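Local coordinates for SusD superfamily protein (Bacteroides fragilis, PDB 3L22) that probably binds glycans at the outer membrane of the bacterium, as a SusD-family lipoprotein, and carries several zinc ions in the crystal, at residues A[426-430]-A[431-435]. Numbering follows the deposited sequence.
Sequences WPIPQ and VELLL
Pro-429 and Leu-433 close the first turn of the short C-terminal helix 430-435, with Pro-429 at the N-cap. Two i to i+4 backbone hydrogen bonds set this turn. Leu-433 N reaches Pro-429 O at 3.1 Å. Leu-434 N reaches Gln-430 O at 3.0 Å. A weak bond from Glu-432 N, bent to 127° at its hydrogen, also falls on Pro-429 O. Further out, the Glu-432 carboxylate accepts a hydrogen bond from Trp-85 NE1 at OE1, while OE2 takes a salt bridge from Arg-151 and a hydrogen bond from Asn-436 ND2, joining the turn to helix 79-103 and the loop bearing Arg-151.

Apolar contacts tie the incoming loop to the helix. With Ile-428 CG2 anti to the backbone N, this methyl lies alongside the Glu-432 stem, 3.8 Å from Glu-432 CG, and also meets Leu-433 CD2. On the Pro-429 ring, CG touches Val-431 CG2 at 3.8 Å.

In the Gln-430 side chain, CG lies anti to the backbone N and the bend at chi2 (65°) turns the amide over the Leu-433 and Leu-434 side chains: Gln-430 OE1 is 3.8 Å from Leu-433 CD1, while Gln-430 NE2 rests 3.4 Å from Leu-434 CD2.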
# COMPACT_ATOMS: atom_id res chain seq x y z
N TRP A 426 1.14 -12.96 -9.59
CA TRP A 426 1.86 -12.56 -10.77
C TRP A 426 3.06 -13.51 -10.94
O TRP A 426 3.67 -13.91 -9.95
CB TRP A 426 2.38 -11.13 -10.56
CG TRP A 426 1.38 -10.04 -10.80
CD1 TRP A 426 0.02 -10.16 -10.96
CD2 TRP A 426 1.68 -8.66 -10.94
NE1 TRP A 426 -0.53 -8.92 -11.19
CE2 TRP A 426 0.47 -7.99 -11.20
CE3 TRP A 426 2.87 -7.93 -10.92
CZ2 TRP A 426 0.41 -6.60 -11.38
CZ3 TRP A 426 2.80 -6.52 -11.11
CH2 TRP A 426 1.60 -5.90 -11.34
N PRO A 427 3.39 -13.87 -12.17
CA PRO A 427 4.58 -14.69 -12.36
C PRO A 427 5.83 -13.80 -12.39
O PRO A 427 5.74 -12.61 -12.71
CB PRO A 427 4.33 -15.32 -13.73
CG PRO A 427 3.57 -14.21 -14.49
CD PRO A 427 2.69 -13.60 -13.44
N ILE A 428 6.98 -14.39 -12.07
CA ILE A 428 8.24 -13.69 -12.16
C ILE A 428 8.41 -13.21 -13.61
O ILE A 428 8.26 -14.01 -14.52
CB ILE A 428 9.45 -14.59 -11.77
CG1 ILE A 428 9.34 -15.08 -10.32
CG2 ILE A 428 10.75 -13.80 -12.01
CD1 ILE A 428 9.19 -13.99 -9.25
N PRO A 429 8.68 -11.90 -13.83
CA PRO A 429 8.63 -11.37 -15.20
C PRO A 429 9.80 -11.75 -16.06
O PRO A 429 10.87 -12.03 -15.56
CB PRO A 429 8.63 -9.84 -15.01
CG PRO A 429 9.31 -9.66 -13.70
CD PRO A 429 8.79 -10.80 -12.85
N GLN A 430 9.58 -11.70 -17.37
CA GLN A 430 10.64 -11.97 -18.35
C GLN A 430 11.92 -11.15 -18.14
O GLN A 430 13.01 -11.68 -18.38
CB GLN A 430 10.11 -11.74 -19.77
CG GLN A 430 11.09 -12.01 -20.94
CD GLN A 430 11.51 -13.48 -21.08
OE1 GLN A 430 11.09 -14.36 -20.30
NE2 GLN A 430 12.33 -13.76 -22.09
N VAL A 431 11.80 -9.89 -17.70
CA VAL A 431 13.01 -9.09 -17.46
C VAL A 431 13.95 -9.79 -16.47
O VAL A 431 15.15 -9.81 -16.68
CB VAL A 431 12.72 -7.64 -16.97
CG1 VAL A 431 12.13 -6.83 -18.09
CG2 VAL A 431 11.81 -7.62 -15.73
N GLU A 432 13.41 -10.40 -15.44
CA GLU A 432 14.21 -11.16 -14.49
C GLU A 432 14.67 -12.50 -15.08
O GLU A 432 15.86 -12.89 -14.93
CB GLU A 432 13.41 -11.39 -13.20
CG GLU A 432 14.13 -12.13 -12.08
CD GLU A 432 15.25 -11.34 -11.39
OE1 GLU A 432 15.40 -10.13 -11.65
OE2 GLU A 432 15.97 -11.94 -10.57
N LEU A 433 13.77 -13.21 -15.75
CA LEU A 433 14.07 -14.55 -16.25
C LEU A 433 15.25 -14.56 -17.22
O LEU A 433 16.01 -15.52 -17.25
CB LEU A 433 12.84 -15.19 -16.91
CG LEU A 433 11.58 -15.46 -16.06
CD1 LEU A 433 10.56 -16.14 -16.98
CD2 LEU A 433 11.89 -16.34 -14.84
N LEU A 434 15.40 -13.48 -17.99
CA LEU A 434 16.52 -13.33 -18.92
C LEU A 434 17.88 -13.25 -18.21
O LEU A 434 18.84 -13.79 -18.70
CB LEU A 434 16.33 -12.10 -19.83
CG LEU A 434 15.25 -12.22 -20.94
CD1 LEU A 434 14.89 -10.84 -21.51
CD2 LEU A 434 15.70 -13.17 -22.07
N LEU A 435 17.92 -12.61 -17.05
CA LEU A 435 19.17 -12.34 -16.34
C LEU A 435 19.47 -13.28 -15.18
O LEU A 435 20.63 -13.39 -14.79
CB LEU A 435 19.13 -10.92 -15.74
CG LEU A 435 19.02 -9.76 -16.72
CD1 LEU A 435 18.82 -8.48 -15.93
CD2 LEU A 435 20.25 -9.69 -17.62